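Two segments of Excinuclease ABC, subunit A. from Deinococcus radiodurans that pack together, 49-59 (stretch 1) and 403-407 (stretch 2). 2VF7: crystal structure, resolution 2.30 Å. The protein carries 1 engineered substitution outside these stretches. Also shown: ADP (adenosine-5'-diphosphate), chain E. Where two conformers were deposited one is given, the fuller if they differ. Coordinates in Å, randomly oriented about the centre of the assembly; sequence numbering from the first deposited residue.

Stretch 1 49-59: KSSLAFGTLYA
Stretch 2 403-407: YVLDE

A helix running nearly antiparallel to a strand can pack around one branched side chain, and the contact of helix 49-59 with strand 403-406 of this excinuclease subunit is a compact example. At the centre, Val404 (chi1 t, phi/psi -109/111) points toward the helix. Its CG1 sits over one face of the Phe54 ring, 3.7 Å from the centroid and 13° off the normal, a CH-pi contact, and lies 4.3 Å from Ala53 CB; its CG2 meets Tyr58 CB at 3.9 Å. Phe54 leaves the helix sideways, but chi1 m and chi2 86° bring its ring to the strand, with CE1 3.9 Å from Leu405 O near the ring plane and CZ 3.8 Å from Asp406 CB. The axes, at 154°, approach to 9.2 Å; Tyr58 CA lies 6.9 Å from Val404 CA, and Ser50 CA 8.3 Å from Asp406 CA. Strand alternation turns Leu405 away and Asp406 (chi1 t) toward.

The helix widens into a pi-type turn at 53-58, where Tyr58 N donates a backbone hydrogen bond to Ala53 O at 3.0 Å. At the polar edge, Ser50 OG and Asp406 OD2 stay 4.3 Å apart, too far to hydrogen-bond. Ser50 OG makes a weak hydrogen bond to ADP O3B at 3.2 Å, Ser50 N donates to the same ADP O3B at 2.9 Å, and Lys49 NZ to ADP O1B at 2.6 Å.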

# COMPACT_ATOMS: atom_id res chain seq x y z
N LYS A 49 -23.37 -17.36 -4.79
CA LYS A 49 -22.11 -17.89 -5.36
C LYS A 49 -20.92 -16.95 -5.16
O LYS A 49 -19.82 -17.39 -4.79
CB LYS A 49 -22.26 -18.14 -6.85
CG LYS A 49 -23.36 -19.07 -7.30
CD LYS A 49 -23.09 -19.46 -8.76
CE LYS A 49 -23.37 -18.34 -9.74
NZ LYS A 49 -24.77 -17.83 -9.50
N SER A 50 -21.13 -15.65 -5.42
CA SER A 50 -20.09 -14.64 -5.22
C SER A 50 -19.89 -14.30 -3.79
O SER A 50 -18.75 -14.14 -3.37
CB SER A 50 -20.41 -13.37 -5.99
OG SER A 50 -20.15 -13.59 -7.36
N SER A 51 -20.96 -14.14 -3.01
CA SER A 51 -20.82 -13.93 -1.57
C SER A 51 -19.86 -14.96 -0.94
O SER A 51 -19.17 -14.65 0.02
CB SER A 51 -22.17 -13.97 -0.87
OG SER A 51 -22.96 -12.85 -1.21
N LEU A 52 -19.80 -16.17 -1.50
CA LEU A 52 -18.91 -17.27 -1.07
C LEU A 52 -17.50 -17.21 -1.68
O LEU A 52 -16.52 -16.99 -0.96
CB LEU A 52 -19.57 -18.63 -1.33
CG LEU A 52 -18.94 -19.90 -0.75
CD1 LEU A 52 -18.59 -19.76 0.72
CD2 LEU A 52 -19.87 -21.06 -0.96
N ALA A 53 -17.38 -17.35 -3.00
CA ALA A 53 -16.05 -17.35 -3.64
C ALA A 53 -15.30 -16.04 -3.46
O ALA A 53 -14.11 -16.05 -3.20
CB ALA A 53 -16.14 -17.74 -5.14
N PHE A 54 -15.99 -14.91 -3.60
CA PHE A 54 -15.32 -13.61 -3.50
C PHE A 54 -15.51 -12.95 -2.16
O PHE A 54 -14.54 -12.49 -1.57
CB PHE A 54 -15.81 -12.64 -4.59
CG PHE A 54 -15.29 -12.96 -5.96
CD1 PHE A 54 -15.94 -13.87 -6.78
CD2 PHE A 54 -14.13 -12.35 -6.44
CE1 PHE A 54 -15.45 -14.17 -8.04
CE2 PHE A 54 -13.64 -12.66 -7.73
CZ PHE A 54 -14.30 -13.55 -8.51
N GLY A 55 -16.76 -12.86 -1.70
CA GLY A 55 -17.11 -12.15 -0.48
C GLY A 55 -16.52 -12.76 0.78
O GLY A 55 -16.25 -12.06 1.77
N THR A 56 -16.29 -14.07 0.71
CA THR A 56 -15.82 -14.84 1.86
C THR A 56 -14.40 -15.38 1.64
O THR A 56 -13.48 -15.01 2.37
CB THR A 56 -16.82 -15.98 2.18
OG1 THR A 56 -18.08 -15.41 2.53
CG2 THR A 56 -16.34 -16.83 3.34
N LEU A 57 -14.23 -16.22 0.62
CA LEU A 57 -12.95 -16.95 0.43
C LEU A 57 -11.82 -16.03 -0.00
O LEU A 57 -10.83 -15.90 0.72
CB LEU A 57 -13.12 -18.14 -0.53
CG LEU A 57 -13.72 -19.42 0.08
CD1 LEU A 57 -14.24 -20.38 -0.97
CD2 LEU A 57 -12.69 -20.14 0.91
N TYR A 58 -11.97 -15.37 -1.15
CA TYR A 58 -10.98 -14.41 -1.60
C TYR A 58 -10.71 -13.33 -0.54
O TYR A 58 -9.56 -13.09 -0.17
CB TYR A 58 -11.39 -13.79 -2.96
CG TYR A 58 -10.62 -12.55 -3.35
CD1 TYR A 58 -9.30 -12.65 -3.81
CD2 TYR A 58 -11.20 -11.28 -3.28
CE1 TYR A 58 -8.58 -11.51 -4.17
CE2 TYR A 58 -10.49 -10.13 -3.64
CZ TYR A 58 -9.17 -10.26 -4.09
OH TYR A 58 -8.45 -9.14 -4.45
N ALA A 59 -11.77 -12.73 -0.03
CA ALA A 59 -11.66 -11.62 0.91
C ALA A 59 -10.95 -11.94 2.24
O ALA A 59 -10.14 -11.13 2.72
CB ALA A 59 -13.02 -11.01 1.17
N TYR A 403 -6.44 -18.77 -7.63
CA TYR A 403 -7.05 -17.84 -8.58
C TYR A 403 -8.56 -17.86 -8.47
O TYR A 403 -9.17 -18.93 -8.50
CB TYR A 403 -6.62 -18.17 -10.01
CG TYR A 403 -5.17 -17.82 -10.28
CD1 TYR A 403 -4.18 -18.81 -10.39
CD2 TYR A 403 -4.78 -16.49 -10.40
CE1 TYR A 403 -2.85 -18.48 -10.64
CE2 TYR A 403 -3.45 -16.14 -10.63
CZ TYR A 403 -2.49 -17.13 -10.77
OH TYR A 403 -1.18 -16.75 -11.02
N VAL A 404 -9.14 -16.68 -8.31
CA VAL A 404 -10.60 -16.54 -8.19
C VAL A 404 -11.17 -15.87 -9.46
O VAL A 404 -10.92 -14.70 -9.75
CB VAL A 404 -10.99 -15.76 -6.91
CG1 VAL A 404 -12.43 -16.05 -6.56
CG2 VAL A 404 -10.08 -16.15 -5.75
N LEU A 405 -11.91 -16.66 -10.24
CA LEU A 405 -12.43 -16.21 -11.53
C LEU A 405 -13.97 -16.05 -11.54
O LEU A 405 -14.69 -16.80 -10.87
CB LEU A 405 -11.95 -17.14 -12.65
CG LEU A 405 -10.44 -17.32 -12.95
CD1 LEU A 405 -9.95 -18.69 -12.51
CD2 LEU A 405 -10.19 -17.21 -14.44
N ASP A 406 -14.45 -15.08 -12.30
CA ASP A 406 -15.90 -14.84 -12.41
C ASP A 406 -16.38 -14.89 -13.86
O ASP A 406 -16.34 -13.89 -14.57
CB ASP A 406 -16.30 -13.51 -11.77
CG ASP A 406 -17.77 -13.17 -12.02
OD1 ASP A 406 -18.02 -12.27 -12.84
OD2 ASP A 406 -18.66 -13.81 -11.41
N GLU A 407 -16.82 -16.08 -14.27
CA GLU A 407 -17.26 -16.35 -15.64
C GLU A 407 -16.24 -15.96 -16.71
O GLU A 407 -16.39 -14.95 -17.38
CB GLU A 407 -18.61 -15.70 -15.92
CG GLU A 407 -19.77 -16.50 -15.38
CD GLU A 407 -21.10 -15.93 -15.80
OE1 GLU A 407 -21.80 -15.37 -14.92
OE2 GLU A 407 -21.44 -16.03 -17.01
PB ADP E . -24.62 -14.86 -7.14
O1B ADP E . -25.06 -16.28 -7.39
O2B ADP E . -25.39 -13.85 -7.92
O3B ADP E . -23.12 -14.69 -7.27
PA ADP E . -24.68 -13.11 -4.96
O1A ADP E . -24.38 -12.11 -6.08
O2A ADP E . -23.70 -13.26 -3.85
O3A ADP E . -24.98 -14.55 -5.59
O5' ADP E . -26.05 -12.61 -4.28
C5' ADP E . -26.48 -12.97 -2.96
C4' ADP E . -26.86 -11.70 -2.22
O4' ADP E . -25.67 -10.96 -1.96
C3' ADP E . -27.80 -10.76 -2.97
O3' ADP E . -28.78 -10.18 -2.08
C2' ADP E . -26.83 -9.71 -3.50
O2' ADP E . -27.45 -8.46 -3.81
C1' ADP E . -25.82 -9.60 -2.37
N9 ADP E . -24.50 -9.10 -2.80
C8 ADP E . -23.68 -9.70 -3.69
N7 ADP E . -22.55 -9.01 -3.90
C5 ADP E . -22.63 -7.93 -3.11
C6 ADP E . -21.74 -6.79 -2.81
N6 ADP E . -20.55 -6.68 -3.45
N1 ADP E . -22.17 -5.89 -1.92
C2 ADP E . -23.36 -5.99 -1.28
N3 ADP E . -24.21 -7.00 -1.49
C4 ADP E . -23.90 -7.99 -2.38